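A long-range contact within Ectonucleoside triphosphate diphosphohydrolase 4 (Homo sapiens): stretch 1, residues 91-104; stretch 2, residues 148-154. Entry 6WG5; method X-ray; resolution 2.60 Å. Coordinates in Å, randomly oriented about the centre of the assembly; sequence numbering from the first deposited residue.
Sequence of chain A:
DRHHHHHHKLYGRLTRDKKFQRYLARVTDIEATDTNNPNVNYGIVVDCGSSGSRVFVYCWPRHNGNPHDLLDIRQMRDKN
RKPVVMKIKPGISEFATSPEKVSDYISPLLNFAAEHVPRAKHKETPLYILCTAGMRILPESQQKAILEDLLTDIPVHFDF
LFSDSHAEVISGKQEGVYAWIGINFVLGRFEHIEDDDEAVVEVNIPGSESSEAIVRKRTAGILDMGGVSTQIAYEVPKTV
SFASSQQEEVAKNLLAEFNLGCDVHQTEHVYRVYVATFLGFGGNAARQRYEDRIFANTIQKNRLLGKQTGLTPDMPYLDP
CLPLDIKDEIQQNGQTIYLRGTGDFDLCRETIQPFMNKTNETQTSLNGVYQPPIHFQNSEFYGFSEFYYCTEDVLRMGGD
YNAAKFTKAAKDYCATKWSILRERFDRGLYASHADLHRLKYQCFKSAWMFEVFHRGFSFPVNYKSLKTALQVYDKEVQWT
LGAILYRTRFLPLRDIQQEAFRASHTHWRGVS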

# COMPACT_ATOMS: atom_id res chain seq x y z
N GLY A 91 -2.02 -18.64 -7.73
CA GLY A 91 -2.15 -18.31 -6.33
C GLY A 91 -2.43 -19.53 -5.48
O GLY A 91 -2.75 -20.62 -5.97
N ILE A 92 -2.31 -19.33 -4.17
CA ILE A 92 -2.46 -20.43 -3.23
C ILE A 92 -3.92 -20.67 -2.86
O ILE A 92 -4.29 -21.80 -2.52
CB ILE A 92 -1.60 -20.17 -1.97
CG1 ILE A 92 -1.16 -21.50 -1.35
CG2 ILE A 92 -2.37 -19.34 -0.94
CD1 ILE A 92 -0.00 -21.36 -0.37
N SER A 93 -4.76 -19.63 -2.92
CA SER A 93 -6.16 -19.77 -2.52
C SER A 93 -6.91 -20.78 -3.37
O SER A 93 -7.94 -21.30 -2.93
CB SER A 93 -6.85 -18.40 -2.59
OG SER A 93 -6.83 -17.89 -3.91
N GLU A 94 -6.43 -21.07 -4.58
CA GLU A 94 -7.15 -21.99 -5.46
C GLU A 94 -7.21 -23.39 -4.87
O GLU A 94 -8.15 -24.14 -5.15
CB GLU A 94 -6.48 -22.02 -6.84
CG GLU A 94 -6.40 -20.66 -7.51
CD GLU A 94 -7.76 -20.04 -7.75
OE1 GLU A 94 -8.43 -20.42 -8.73
OE2 GLU A 94 -8.16 -19.17 -6.95
N PHE A 95 -6.22 -23.76 -4.05
CA PHE A 95 -6.18 -25.08 -3.44
C PHE A 95 -6.95 -25.15 -2.13
O PHE A 95 -6.60 -25.94 -1.24
CB PHE A 95 -4.73 -25.51 -3.22
CG PHE A 95 -3.89 -25.51 -4.47
CD1 PHE A 95 -2.52 -25.58 -4.39
CD2 PHE A 95 -4.48 -25.43 -5.73
CE1 PHE A 95 -1.75 -25.58 -5.52
CE2 PHE A 95 -3.71 -25.42 -6.87
CZ PHE A 95 -2.34 -25.50 -6.77
N ALA A 96 -7.98 -24.32 -1.97
CA ALA A 96 -8.83 -24.39 -0.79
C ALA A 96 -9.27 -25.82 -0.51
O ALA A 96 -9.37 -26.24 0.65
CB ALA A 96 -10.04 -23.48 -0.96
N THR A 97 -9.53 -26.59 -1.57
CA THR A 97 -9.96 -27.98 -1.45
C THR A 97 -8.84 -28.97 -1.71
O THR A 97 -9.05 -30.18 -1.55
CB THR A 97 -11.12 -28.25 -2.42
OG1 THR A 97 -10.65 -28.14 -3.77
CG2 THR A 97 -12.26 -27.27 -2.19
N SER A 98 -7.65 -28.50 -2.09
CA SER A 98 -6.52 -29.38 -2.37
C SER A 98 -5.32 -28.99 -1.52
O SER A 98 -4.23 -28.76 -2.06
CB SER A 98 -6.15 -29.32 -3.86
OG SER A 98 -7.29 -29.50 -4.68
N PRO A 99 -5.46 -28.92 -0.19
CA PRO A 99 -4.32 -28.50 0.63
C PRO A 99 -3.10 -29.41 0.49
O PRO A 99 -1.97 -28.92 0.54
CB PRO A 99 -4.89 -28.52 2.06
CG PRO A 99 -6.11 -29.36 1.99
CD PRO A 99 -6.66 -29.18 0.62
N GLU A 100 -3.31 -30.72 0.32
CA GLU A 100 -2.17 -31.62 0.15
C GLU A 100 -1.35 -31.27 -1.09
O GLU A 100 -0.16 -31.59 -1.14
CB GLU A 100 -2.65 -33.08 0.06
CG GLU A 100 -3.40 -33.45 -1.22
CD GLU A 100 -4.86 -33.05 -1.20
OE1 GLU A 100 -5.43 -32.92 -0.09
OE2 GLU A 100 -5.45 -32.86 -2.29
N LYS A 101 -1.96 -30.60 -2.07
CA LYS A 101 -1.33 -30.28 -3.34
C LYS A 101 -0.51 -29.00 -3.30
O LYS A 101 0.19 -28.70 -4.27
CB LYS A 101 -2.42 -30.18 -4.42
CG LYS A 101 -1.94 -29.84 -5.82
CD LYS A 101 -3.13 -29.71 -6.77
CE LYS A 101 -2.71 -29.17 -8.13
NZ LYS A 101 -3.89 -28.93 -9.01
N VAL A 102 -0.55 -28.25 -2.20
CA VAL A 102 -0.02 -26.89 -2.20
C VAL A 102 1.50 -26.88 -2.18
O VAL A 102 2.13 -26.01 -2.78
CB VAL A 102 -0.61 -26.10 -1.02
CG1 VAL A 102 0.03 -26.50 0.31
CG2 VAL A 102 -0.46 -24.61 -1.26
N SER A 103 2.12 -27.84 -1.48
CA SER A 103 3.57 -27.80 -1.32
C SER A 103 4.31 -27.96 -2.64
O SER A 103 5.47 -27.53 -2.74
CB SER A 103 4.01 -28.90 -0.34
OG SER A 103 3.52 -28.63 0.96
N ASP A 104 3.68 -28.55 -3.66
CA ASP A 104 4.29 -28.62 -4.98
C ASP A 104 4.10 -27.35 -5.79
O ASP A 104 4.85 -27.11 -6.74
CB ASP A 104 3.72 -29.81 -5.76
CG ASP A 104 4.48 -31.10 -5.52
OD1 ASP A 104 5.69 -31.03 -5.20
OD2 ASP A 104 3.88 -32.18 -5.65
N GLU A 148 -0.37 -25.97 7.34
CA GLU A 148 0.21 -27.18 7.92
C GLU A 148 0.92 -28.03 6.87
O GLU A 148 1.96 -28.62 7.15
CB GLU A 148 -0.89 -27.99 8.62
CG GLU A 148 -0.89 -27.81 10.13
CD GLU A 148 -2.18 -28.28 10.78
OE1 GLU A 148 -3.23 -28.27 10.09
OE2 GLU A 148 -2.15 -28.65 11.97
N ASP A 149 0.37 -28.10 5.65
CA ASP A 149 1.05 -28.83 4.60
C ASP A 149 2.39 -28.19 4.27
O ASP A 149 3.38 -28.89 4.01
CB ASP A 149 0.17 -28.92 3.35
CG ASP A 149 0.71 -29.89 2.32
OD1 ASP A 149 1.42 -30.84 2.72
OD2 ASP A 149 0.43 -29.71 1.12
N LEU A 150 2.45 -26.86 4.27
CA LEU A 150 3.72 -26.17 4.08
C LEU A 150 4.66 -26.42 5.25
O LEU A 150 5.86 -26.64 5.05
CB LEU A 150 3.47 -24.67 3.91
CG LEU A 150 2.77 -24.22 2.63
CD1 LEU A 150 2.28 -22.79 2.76
CD2 LEU A 150 3.69 -24.36 1.43
N LEU A 151 4.13 -26.39 6.47
CA LEU A 151 4.98 -26.53 7.65
C LEU A 151 5.56 -27.94 7.76
O LEU A 151 6.73 -28.10 8.11
CB LEU A 151 4.18 -26.18 8.91
CG LEU A 151 3.85 -24.69 9.09
CD1 LEU A 151 2.80 -24.50 10.17
CD2 LEU A 151 5.11 -23.90 9.42
N THR A 152 4.76 -28.96 7.47
CA THR A 152 5.23 -30.33 7.61
C THR A 152 6.11 -30.76 6.44
O THR A 152 6.97 -31.64 6.61
CB THR A 152 4.06 -31.30 7.74
OG1 THR A 152 3.27 -31.28 6.54
CG2 THR A 152 3.18 -30.94 8.94
N ASP A 153 5.92 -30.16 5.27
CA ASP A 153 6.57 -30.62 4.04
C ASP A 153 7.87 -29.89 3.73
O ASP A 153 8.85 -30.52 3.33
CB ASP A 153 5.61 -30.47 2.86
CG ASP A 153 6.06 -31.26 1.64
OD1 ASP A 153 5.23 -32.01 1.08
OD2 ASP A 153 7.23 -31.12 1.24
N ILE A 154 7.90 -28.56 3.90
CA ILE A 154 9.08 -27.79 3.51
C ILE A 154 10.32 -28.20 4.30
O ILE A 154 11.37 -28.42 3.67
CB ILE A 154 8.78 -26.28 3.63
CG1 ILE A 154 7.79 -25.86 2.54
CG2 ILE A 154 10.07 -25.46 3.54
CD1 ILE A 154 7.22 -24.48 2.73

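Where does stretch 1 first meet the helix of residues 148-154? It does so at Ile 92, a buried side chain whose CA-to-CB bond points toward the other stretch. With both chi angles in t, the chain is extended, and Ile 92 CD1 lies 4.1 Å from Leu 150 CD1. This is a modest apolar contact between two branched aliphatic side chains, the kind that excludes water without demanding exact geometry. Leu 150 leaves its helix sideways, but the end of its side chain comes nearer to stretch 1. The residues from Ser 93 to Ser 98 then make no contact, and the chain comes back only at Pro 99.

What happens where the chain returns? The backbone of Pro 99 and Glu 100 meets the acid group of Asp 149, whose CA-to-CB bond points toward stretch 1 with chi1 in t. Asp 149 has 73 Å² covered by stretch 1, and an acid here can reach the carbonyl oxygens. Asp 149 OD2 is 2.6 Å from Pro 99 O, so close for two oxygens that the acid probably holds a proton and donates it, although the coordinates do not settle the matter. Asp 149 OD2 is also 3.0 Å from Glu 100 O, a close approach of two acceptors rather than a hydrogen bond. Pro 99 O also accepts a backbone hydrogen bond from Val 102 N at 3.2 Å, which helps to hold the turn here. The side chain of Glu 100 starts away from the helix and remains exposed, as suits a charged residue; Lys 101 is likewise exposed, with its CA-to-CB bond pointing away.

How does Val 102 serve the contact? Its CA-to-CB bond points toward the helix, and Val 102 CG1 sits 4.3 Å from Leu 150 CG. Leu 150, buried with 55 Å² covered by stretch 1, thus has apolar neighbours at both Ile 92 and Val 102, as suits a leucine. Val 102 CG1 also comes within 3.3 Å of Asp 149 OD2, so the methyl lies close beside the acid group. A branched aliphatic side chain suits a buried place next to Leu 150.

Why does a serine suit position 103? Here the backbones come close, with Ser 103 CA 5.6 Å from Leu 150 CA, and a small side chain fits at this distance. Ser 103 is buried and has 75 Å² covered by the helix, the largest share in stretch 1. With chi1 in m, Ser 103 OG lies 3.1 Å from Asp 149 O, 3.3 Å from Asp 149 OD2 and 3.4 Å from Asp 153 CB, bringing a polar group beside the helix backbone and the acid. Altogether the two stretches bury 298 Å², summed over both sides.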